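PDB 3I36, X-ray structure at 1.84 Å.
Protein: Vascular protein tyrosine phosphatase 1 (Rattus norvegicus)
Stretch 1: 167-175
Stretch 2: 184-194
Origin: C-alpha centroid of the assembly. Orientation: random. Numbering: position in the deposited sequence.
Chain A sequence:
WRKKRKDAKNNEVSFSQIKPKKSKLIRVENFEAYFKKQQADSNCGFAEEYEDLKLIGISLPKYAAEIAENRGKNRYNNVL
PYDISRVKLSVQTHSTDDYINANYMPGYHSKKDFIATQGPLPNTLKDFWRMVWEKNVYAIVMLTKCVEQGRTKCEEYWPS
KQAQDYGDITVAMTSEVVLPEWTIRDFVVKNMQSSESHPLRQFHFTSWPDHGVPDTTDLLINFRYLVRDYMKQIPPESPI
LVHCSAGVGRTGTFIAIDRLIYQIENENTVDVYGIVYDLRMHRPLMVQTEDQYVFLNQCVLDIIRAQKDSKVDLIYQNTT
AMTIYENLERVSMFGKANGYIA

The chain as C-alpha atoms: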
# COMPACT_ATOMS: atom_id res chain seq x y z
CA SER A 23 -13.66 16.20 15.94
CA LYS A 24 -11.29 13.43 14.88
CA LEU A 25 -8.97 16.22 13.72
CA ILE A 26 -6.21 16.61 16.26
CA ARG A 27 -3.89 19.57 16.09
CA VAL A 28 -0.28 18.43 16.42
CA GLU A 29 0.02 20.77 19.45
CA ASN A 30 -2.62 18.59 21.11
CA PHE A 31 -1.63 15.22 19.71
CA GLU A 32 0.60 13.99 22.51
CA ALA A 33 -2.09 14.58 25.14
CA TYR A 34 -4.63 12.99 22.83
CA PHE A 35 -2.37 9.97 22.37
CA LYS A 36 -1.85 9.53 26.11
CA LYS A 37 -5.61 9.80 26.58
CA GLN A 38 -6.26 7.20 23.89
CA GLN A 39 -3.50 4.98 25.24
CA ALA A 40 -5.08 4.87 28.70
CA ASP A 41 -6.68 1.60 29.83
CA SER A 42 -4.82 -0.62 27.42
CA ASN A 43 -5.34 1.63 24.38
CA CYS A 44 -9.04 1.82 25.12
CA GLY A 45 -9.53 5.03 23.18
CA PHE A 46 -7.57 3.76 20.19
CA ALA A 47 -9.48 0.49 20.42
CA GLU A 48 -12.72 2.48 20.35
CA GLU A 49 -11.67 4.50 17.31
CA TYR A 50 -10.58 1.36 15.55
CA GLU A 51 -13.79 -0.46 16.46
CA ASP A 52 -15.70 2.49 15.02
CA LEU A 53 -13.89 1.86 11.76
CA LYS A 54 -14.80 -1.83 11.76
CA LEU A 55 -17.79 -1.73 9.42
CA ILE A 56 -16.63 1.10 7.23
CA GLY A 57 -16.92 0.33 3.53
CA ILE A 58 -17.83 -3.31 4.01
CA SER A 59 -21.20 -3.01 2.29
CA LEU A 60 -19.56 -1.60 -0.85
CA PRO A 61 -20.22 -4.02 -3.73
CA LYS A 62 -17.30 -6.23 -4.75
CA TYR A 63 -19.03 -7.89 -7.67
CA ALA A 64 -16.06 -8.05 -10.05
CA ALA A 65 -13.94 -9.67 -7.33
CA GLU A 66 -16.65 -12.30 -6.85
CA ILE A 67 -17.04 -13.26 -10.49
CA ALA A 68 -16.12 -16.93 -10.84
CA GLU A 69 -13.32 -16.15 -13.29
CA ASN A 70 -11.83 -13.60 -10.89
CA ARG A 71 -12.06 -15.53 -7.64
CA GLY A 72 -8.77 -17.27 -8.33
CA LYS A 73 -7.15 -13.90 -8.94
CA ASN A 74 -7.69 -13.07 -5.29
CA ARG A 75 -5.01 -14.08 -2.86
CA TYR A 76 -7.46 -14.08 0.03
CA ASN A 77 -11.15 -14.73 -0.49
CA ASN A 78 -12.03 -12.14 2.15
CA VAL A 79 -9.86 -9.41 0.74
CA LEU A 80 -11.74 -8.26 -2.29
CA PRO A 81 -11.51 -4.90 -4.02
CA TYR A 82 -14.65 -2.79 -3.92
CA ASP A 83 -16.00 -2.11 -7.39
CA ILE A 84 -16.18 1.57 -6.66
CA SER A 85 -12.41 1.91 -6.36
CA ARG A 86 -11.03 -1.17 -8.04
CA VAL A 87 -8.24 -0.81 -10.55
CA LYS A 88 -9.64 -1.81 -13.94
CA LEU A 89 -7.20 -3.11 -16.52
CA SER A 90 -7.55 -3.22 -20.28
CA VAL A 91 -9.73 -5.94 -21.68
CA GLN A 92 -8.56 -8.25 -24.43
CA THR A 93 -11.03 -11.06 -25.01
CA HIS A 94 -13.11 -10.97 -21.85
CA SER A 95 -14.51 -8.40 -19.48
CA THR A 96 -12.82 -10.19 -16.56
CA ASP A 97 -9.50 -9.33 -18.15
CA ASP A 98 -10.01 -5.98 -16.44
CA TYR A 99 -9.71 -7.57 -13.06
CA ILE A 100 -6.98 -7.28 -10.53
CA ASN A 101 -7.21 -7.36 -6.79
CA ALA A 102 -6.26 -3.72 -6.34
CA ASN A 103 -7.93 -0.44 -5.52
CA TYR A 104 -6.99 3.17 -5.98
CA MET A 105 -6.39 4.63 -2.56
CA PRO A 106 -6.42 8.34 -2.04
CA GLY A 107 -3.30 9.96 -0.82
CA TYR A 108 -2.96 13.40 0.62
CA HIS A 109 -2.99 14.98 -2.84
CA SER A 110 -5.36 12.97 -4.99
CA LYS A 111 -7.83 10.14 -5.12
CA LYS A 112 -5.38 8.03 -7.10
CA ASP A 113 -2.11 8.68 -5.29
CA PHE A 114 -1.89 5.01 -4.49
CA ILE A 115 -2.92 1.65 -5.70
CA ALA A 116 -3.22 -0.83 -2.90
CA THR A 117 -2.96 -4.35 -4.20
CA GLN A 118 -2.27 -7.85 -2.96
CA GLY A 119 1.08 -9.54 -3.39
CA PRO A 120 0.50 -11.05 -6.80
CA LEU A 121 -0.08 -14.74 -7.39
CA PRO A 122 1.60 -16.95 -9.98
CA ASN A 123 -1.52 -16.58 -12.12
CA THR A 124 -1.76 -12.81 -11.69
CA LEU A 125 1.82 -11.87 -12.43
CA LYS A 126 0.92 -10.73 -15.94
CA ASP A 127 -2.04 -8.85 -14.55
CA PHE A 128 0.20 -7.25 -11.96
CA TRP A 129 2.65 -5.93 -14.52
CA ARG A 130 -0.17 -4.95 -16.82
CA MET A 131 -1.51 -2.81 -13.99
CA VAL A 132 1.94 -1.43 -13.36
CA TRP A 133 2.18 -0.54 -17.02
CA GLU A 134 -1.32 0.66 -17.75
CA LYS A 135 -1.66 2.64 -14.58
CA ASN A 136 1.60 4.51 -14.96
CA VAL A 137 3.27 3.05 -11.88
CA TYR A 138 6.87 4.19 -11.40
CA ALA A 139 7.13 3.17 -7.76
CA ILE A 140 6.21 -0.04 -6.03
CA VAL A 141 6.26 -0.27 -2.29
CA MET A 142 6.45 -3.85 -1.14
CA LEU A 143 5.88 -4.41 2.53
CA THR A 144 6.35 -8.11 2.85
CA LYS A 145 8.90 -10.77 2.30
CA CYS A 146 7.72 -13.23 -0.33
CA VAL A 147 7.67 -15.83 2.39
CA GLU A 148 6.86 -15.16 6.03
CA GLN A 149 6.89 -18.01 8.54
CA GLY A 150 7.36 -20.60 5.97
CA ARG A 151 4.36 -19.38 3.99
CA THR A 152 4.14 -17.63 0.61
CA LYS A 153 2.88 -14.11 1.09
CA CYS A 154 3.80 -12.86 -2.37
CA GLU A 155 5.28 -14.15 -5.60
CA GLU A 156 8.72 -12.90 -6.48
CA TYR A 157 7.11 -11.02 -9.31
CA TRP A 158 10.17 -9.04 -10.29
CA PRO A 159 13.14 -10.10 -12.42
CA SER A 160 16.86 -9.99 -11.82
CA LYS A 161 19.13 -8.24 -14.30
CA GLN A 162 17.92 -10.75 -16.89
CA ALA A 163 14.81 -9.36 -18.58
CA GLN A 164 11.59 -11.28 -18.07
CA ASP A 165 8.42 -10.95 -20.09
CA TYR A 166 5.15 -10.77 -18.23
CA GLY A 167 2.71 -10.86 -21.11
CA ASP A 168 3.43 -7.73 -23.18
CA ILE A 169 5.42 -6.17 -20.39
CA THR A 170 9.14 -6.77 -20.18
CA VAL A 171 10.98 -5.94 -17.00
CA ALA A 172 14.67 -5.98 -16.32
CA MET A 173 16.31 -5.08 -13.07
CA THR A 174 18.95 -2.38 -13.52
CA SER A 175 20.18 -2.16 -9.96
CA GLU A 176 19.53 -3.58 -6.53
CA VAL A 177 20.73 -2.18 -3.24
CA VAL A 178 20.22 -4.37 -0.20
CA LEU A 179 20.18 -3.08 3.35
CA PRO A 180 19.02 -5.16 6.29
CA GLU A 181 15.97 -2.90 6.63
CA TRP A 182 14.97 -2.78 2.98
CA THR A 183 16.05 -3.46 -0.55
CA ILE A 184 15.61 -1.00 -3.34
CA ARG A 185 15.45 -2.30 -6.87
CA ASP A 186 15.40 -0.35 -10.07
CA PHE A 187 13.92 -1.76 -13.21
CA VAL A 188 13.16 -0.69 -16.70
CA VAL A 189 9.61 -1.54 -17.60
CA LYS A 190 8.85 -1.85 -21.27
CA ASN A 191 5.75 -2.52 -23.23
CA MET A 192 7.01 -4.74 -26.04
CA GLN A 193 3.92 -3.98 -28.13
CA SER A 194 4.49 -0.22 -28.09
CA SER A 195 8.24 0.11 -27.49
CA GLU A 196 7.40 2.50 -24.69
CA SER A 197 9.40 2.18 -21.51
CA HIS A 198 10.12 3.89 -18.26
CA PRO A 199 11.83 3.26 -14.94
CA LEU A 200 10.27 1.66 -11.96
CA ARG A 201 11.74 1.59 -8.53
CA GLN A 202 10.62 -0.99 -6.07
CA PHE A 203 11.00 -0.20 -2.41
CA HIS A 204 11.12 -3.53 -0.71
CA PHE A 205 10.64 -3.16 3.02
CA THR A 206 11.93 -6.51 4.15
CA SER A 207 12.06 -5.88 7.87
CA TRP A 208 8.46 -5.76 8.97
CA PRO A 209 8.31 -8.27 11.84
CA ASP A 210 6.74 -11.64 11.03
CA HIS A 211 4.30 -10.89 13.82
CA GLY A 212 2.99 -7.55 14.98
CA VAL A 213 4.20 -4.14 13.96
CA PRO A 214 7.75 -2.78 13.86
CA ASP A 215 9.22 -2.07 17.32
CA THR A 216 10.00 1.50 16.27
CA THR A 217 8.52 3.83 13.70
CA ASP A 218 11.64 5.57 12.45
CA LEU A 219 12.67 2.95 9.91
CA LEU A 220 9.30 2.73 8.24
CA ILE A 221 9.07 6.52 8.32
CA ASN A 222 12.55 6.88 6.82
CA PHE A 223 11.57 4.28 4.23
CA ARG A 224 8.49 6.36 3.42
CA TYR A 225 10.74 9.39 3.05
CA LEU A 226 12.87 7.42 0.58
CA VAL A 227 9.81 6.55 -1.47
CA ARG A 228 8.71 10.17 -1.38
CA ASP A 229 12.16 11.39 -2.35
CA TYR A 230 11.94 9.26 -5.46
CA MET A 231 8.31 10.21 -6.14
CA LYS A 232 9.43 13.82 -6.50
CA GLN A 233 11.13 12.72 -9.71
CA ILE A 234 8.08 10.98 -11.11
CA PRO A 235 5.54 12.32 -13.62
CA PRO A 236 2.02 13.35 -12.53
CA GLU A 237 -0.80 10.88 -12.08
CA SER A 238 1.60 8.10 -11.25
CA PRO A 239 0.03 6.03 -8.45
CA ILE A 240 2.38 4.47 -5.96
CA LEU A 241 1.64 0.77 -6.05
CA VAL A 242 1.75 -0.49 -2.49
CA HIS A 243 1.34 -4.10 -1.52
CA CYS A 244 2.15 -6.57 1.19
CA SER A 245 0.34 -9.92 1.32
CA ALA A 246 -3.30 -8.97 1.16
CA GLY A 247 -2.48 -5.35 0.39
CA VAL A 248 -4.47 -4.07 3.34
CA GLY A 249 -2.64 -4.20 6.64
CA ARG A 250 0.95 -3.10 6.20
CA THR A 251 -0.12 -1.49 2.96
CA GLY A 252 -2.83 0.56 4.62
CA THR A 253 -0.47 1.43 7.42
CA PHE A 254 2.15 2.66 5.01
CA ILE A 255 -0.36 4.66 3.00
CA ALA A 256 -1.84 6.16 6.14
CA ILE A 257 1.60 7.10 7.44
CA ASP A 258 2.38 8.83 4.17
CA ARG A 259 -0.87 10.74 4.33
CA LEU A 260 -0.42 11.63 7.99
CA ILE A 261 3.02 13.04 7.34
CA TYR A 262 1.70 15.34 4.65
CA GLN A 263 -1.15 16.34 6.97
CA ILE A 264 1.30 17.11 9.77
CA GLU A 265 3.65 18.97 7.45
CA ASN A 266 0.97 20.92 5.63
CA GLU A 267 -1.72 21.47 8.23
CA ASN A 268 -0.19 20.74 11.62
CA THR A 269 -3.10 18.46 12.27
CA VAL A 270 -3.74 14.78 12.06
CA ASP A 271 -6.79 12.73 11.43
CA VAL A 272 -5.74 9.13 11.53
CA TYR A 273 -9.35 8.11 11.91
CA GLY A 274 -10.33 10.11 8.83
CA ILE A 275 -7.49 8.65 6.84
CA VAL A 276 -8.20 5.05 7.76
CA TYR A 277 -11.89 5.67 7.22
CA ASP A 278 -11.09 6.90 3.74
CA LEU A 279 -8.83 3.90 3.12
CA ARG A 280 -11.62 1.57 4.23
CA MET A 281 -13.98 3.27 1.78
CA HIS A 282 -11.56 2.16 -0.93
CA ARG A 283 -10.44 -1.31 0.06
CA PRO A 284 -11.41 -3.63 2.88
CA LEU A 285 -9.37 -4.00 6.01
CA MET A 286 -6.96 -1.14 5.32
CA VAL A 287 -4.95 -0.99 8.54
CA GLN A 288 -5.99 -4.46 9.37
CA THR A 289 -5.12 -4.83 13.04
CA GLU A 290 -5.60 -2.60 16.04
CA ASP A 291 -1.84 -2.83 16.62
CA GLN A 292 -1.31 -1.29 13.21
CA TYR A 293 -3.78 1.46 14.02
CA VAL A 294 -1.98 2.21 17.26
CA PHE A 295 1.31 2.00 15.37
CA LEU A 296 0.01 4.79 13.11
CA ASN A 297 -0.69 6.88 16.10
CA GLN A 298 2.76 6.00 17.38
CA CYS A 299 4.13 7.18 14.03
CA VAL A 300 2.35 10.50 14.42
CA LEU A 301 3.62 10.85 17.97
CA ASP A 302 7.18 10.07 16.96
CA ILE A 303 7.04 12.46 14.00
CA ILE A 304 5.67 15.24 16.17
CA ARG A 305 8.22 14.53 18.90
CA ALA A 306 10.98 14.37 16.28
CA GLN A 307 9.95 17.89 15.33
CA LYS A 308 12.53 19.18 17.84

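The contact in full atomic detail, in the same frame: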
# COMPACT_ATOMS: atom_id res chain seq x y z
N GLY A 167 3.57 -11.24 -20.00
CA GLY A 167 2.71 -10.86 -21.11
C GLY A 167 3.45 -9.87 -22.00
O GLY A 167 4.58 -10.13 -22.41
N ASP A 168 2.83 -8.73 -22.29
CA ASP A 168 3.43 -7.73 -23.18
C ASP A 168 4.45 -6.86 -22.46
O ASP A 168 5.11 -6.02 -23.08
CB ASP A 168 2.36 -6.82 -23.78
CG ASP A 168 1.46 -7.54 -24.74
OD1 ASP A 168 1.95 -8.44 -25.45
OD2 ASP A 168 0.27 -7.18 -24.79
N ILE A 169 4.55 -7.03 -21.15
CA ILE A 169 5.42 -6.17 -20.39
C ILE A 169 6.75 -6.85 -20.09
O ILE A 169 6.79 -7.96 -19.55
CB ILE A 169 4.78 -5.74 -19.08
CG1 ILE A 169 3.43 -5.06 -19.36
CG2 ILE A 169 5.72 -4.80 -18.31
CD1 ILE A 169 3.54 -3.88 -20.32
N THR A 170 7.84 -6.20 -20.47
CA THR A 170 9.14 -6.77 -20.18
C THR A 170 9.83 -5.94 -19.12
O THR A 170 9.81 -4.71 -19.16
CB THR A 170 10.00 -6.98 -21.45
OG1 THR A 170 9.48 -8.11 -22.17
CG2 THR A 170 11.46 -7.26 -21.08
N VAL A 171 10.38 -6.62 -18.13
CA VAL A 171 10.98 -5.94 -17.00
C VAL A 171 12.37 -6.50 -16.83
O VAL A 171 12.59 -7.70 -16.96
CB VAL A 171 10.15 -6.13 -15.71
CG1 VAL A 171 10.70 -5.26 -14.60
CG2 VAL A 171 8.69 -5.78 -15.97
N ALA A 172 13.30 -5.60 -16.57
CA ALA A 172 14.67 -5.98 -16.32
C ALA A 172 15.13 -5.15 -15.15
O ALA A 172 14.91 -3.94 -15.09
CB ALA A 172 15.53 -5.69 -17.55
N MET A 173 15.79 -5.80 -14.20
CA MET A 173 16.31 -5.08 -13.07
C MET A 173 17.62 -4.40 -13.47
O MET A 173 18.49 -5.02 -14.06
CB MET A 173 16.53 -6.03 -11.90
CG MET A 173 16.83 -5.29 -10.62
SD MET A 173 17.07 -6.44 -9.27
CE MET A 173 18.57 -7.24 -9.82
N THR A 174 17.75 -3.12 -13.15
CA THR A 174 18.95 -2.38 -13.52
C THR A 174 19.89 -2.18 -12.34
O THR A 174 21.10 -2.00 -12.52
CB THR A 174 18.61 -1.04 -14.15
OG1 THR A 174 17.85 -0.25 -13.22
CG2 THR A 174 17.80 -1.26 -15.43
N SER A 175 19.34 -2.21 -11.14
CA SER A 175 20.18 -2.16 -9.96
C SER A 175 19.38 -2.66 -8.78
O SER A 175 18.15 -2.68 -8.81
CB SER A 175 20.70 -0.74 -9.69
OG SER A 175 19.65 0.13 -9.32
N ILE A 184 16.16 -1.86 -2.33
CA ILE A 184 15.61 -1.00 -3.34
C ILE A 184 16.08 -1.53 -4.68
O ILE A 184 17.28 -1.78 -4.88
CB ILE A 184 16.05 0.45 -3.13
CG1 ILE A 184 15.48 0.96 -1.79
CG2 ILE A 184 15.55 1.32 -4.28
CD1 ILE A 184 15.99 2.31 -1.37
N ARG A 185 15.13 -1.74 -5.57
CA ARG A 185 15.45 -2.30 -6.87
C ARG A 185 14.96 -1.35 -7.93
O ARG A 185 13.85 -0.83 -7.86
CB ARG A 185 14.79 -3.67 -7.03
CG ARG A 185 15.11 -4.61 -5.88
CD ARG A 185 14.67 -6.04 -6.19
NE ARG A 185 15.01 -6.92 -5.08
CZ ARG A 185 14.22 -7.14 -4.04
NH1 ARG A 185 13.02 -6.57 -3.98
NH2 ARG A 185 14.62 -7.95 -3.07
N ASP A 186 15.81 -1.11 -8.92
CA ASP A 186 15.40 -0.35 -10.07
C ASP A 186 15.23 -1.28 -11.23
O ASP A 186 16.02 -2.22 -11.43
CB ASP A 186 16.42 0.73 -10.39
CG ASP A 186 16.25 1.95 -9.52
OD1 ASP A 186 15.10 2.28 -9.22
OD2 ASP A 186 17.27 2.56 -9.15
N PHE A 187 14.19 -1.01 -12.01
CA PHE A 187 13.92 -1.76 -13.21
C PHE A 187 13.65 -0.80 -14.35
O PHE A 187 13.41 0.39 -14.16
CB PHE A 187 12.67 -2.61 -13.03
CG PHE A 187 12.71 -3.49 -11.83
CD1 PHE A 187 13.16 -4.80 -11.93
CD2 PHE A 187 12.31 -3.01 -10.60
CE1 PHE A 187 13.21 -5.61 -10.82
CE2 PHE A 187 12.34 -3.82 -9.47
CZ PHE A 187 12.80 -5.13 -9.58
N VAL A 188 13.72 -1.35 -15.55
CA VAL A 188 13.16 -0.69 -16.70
C VAL A 188 11.94 -1.51 -17.03
O VAL A 188 12.02 -2.74 -17.10
CB VAL A 188 14.13 -0.70 -17.88
CG1 VAL A 188 13.44 -0.17 -19.11
CG2 VAL A 188 15.36 0.14 -17.55
N VAL A 189 10.82 -0.84 -17.21
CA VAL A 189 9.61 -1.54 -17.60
C VAL A 189 9.28 -1.13 -19.01
O VAL A 189 9.18 0.05 -19.33
CB VAL A 189 8.43 -1.16 -16.70
CG1 VAL A 189 7.21 -1.96 -17.10
CG2 VAL A 189 8.79 -1.42 -15.26
N LYS A 190 9.10 -2.12 -19.87
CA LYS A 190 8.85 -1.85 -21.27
C LYS A 190 7.62 -2.58 -21.74
O LYS A 190 7.39 -3.75 -21.41
CB LYS A 190 10.05 -2.31 -22.09
CG LYS A 190 10.03 -1.87 -23.54
CD LYS A 190 11.36 -2.25 -24.18
CE LYS A 190 11.53 -1.66 -25.56
NZ LYS A 190 12.88 -2.00 -26.10
N ASN A 191 6.81 -1.88 -22.51
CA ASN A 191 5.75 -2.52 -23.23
C ASN A 191 6.28 -2.92 -24.60
O ASN A 191 6.57 -2.06 -25.45
CB ASN A 191 4.55 -1.59 -23.37
CG ASN A 191 3.37 -2.27 -24.02
OD1 ASN A 191 3.53 -3.03 -24.97
ND2 ASN A 191 2.17 -2.00 -23.51
N MET A 192 6.44 -4.22 -24.80
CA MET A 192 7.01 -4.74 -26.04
C MET A 192 6.13 -4.45 -27.25
O MET A 192 6.63 -4.37 -28.37
CB MET A 192 7.27 -6.24 -25.89
CG MET A 192 8.28 -6.57 -24.81
SD MET A 192 9.87 -5.75 -25.07
CE MET A 192 10.56 -6.79 -26.37
N GLN A 193 4.83 -4.31 -27.03
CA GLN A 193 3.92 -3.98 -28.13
C GLN A 193 4.13 -2.55 -28.62
O GLN A 193 3.98 -2.27 -29.81
CB GLN A 193 2.47 -4.20 -27.71
N SER A 194 4.46 -1.63 -27.72
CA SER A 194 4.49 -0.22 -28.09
C SER A 194 5.90 0.35 -28.13
O SER A 194 6.09 1.45 -28.64
CB SER A 194 3.68 0.58 -27.09
OG SER A 194 4.25 0.43 -25.80
O HOH W 1 16.04 1.51 -14.11

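Antiparallel strands pair through their backbones and sort their side chains onto two faces, and residues 169-175 and 184-191 of this phosphatase illustrate both halves of the rule. At Thr-170 and Lys-190 the bonds are reciprocal: Thr-170 N donates to Lys-190 O (2.7 Å) and Lys-190 N to Thr-170 O (2.8 Å). Ala-172 and Val-188 repeat the motif, and beyond the strand ends Met-192 N reaches Asp-168 O at 2.8 Å. At the opposite end, between Met-173 and Ser-175, the register slips by one residue in a beta bulge. Asp-186 O accepts from Thr-174 N (2.6 Å) and, weakly, from Ser-175 N (3.3 Å), while Asp-186 N returns a bond to Ser-175 O (2.8 Å).

Alternation places Ile-169, Val-171, Met-173, Phe-187 and Val-189 on one face. All but the partly exposed Met-173 are buried, which suits side chains without polar groups, and they pack closely: Ile-169 CG2 lies 3.4 Å from Val-189 CG1, and Val-171 CG1 3.7 Å from Phe-187 CB. Met-173 CB approaches Phe-187 CE1 to 3.5 Å, with its sulfur oblique to the ring. The other face, carrying Thr-170, Ala-172, Val-188 and Lys-190, is more accessible; the extended lysine leads its amine away from the partner strand. At the bulge, a water links Thr-174 OG1 (2.7 Å) to Phe-187 O (2.9 Å, weak).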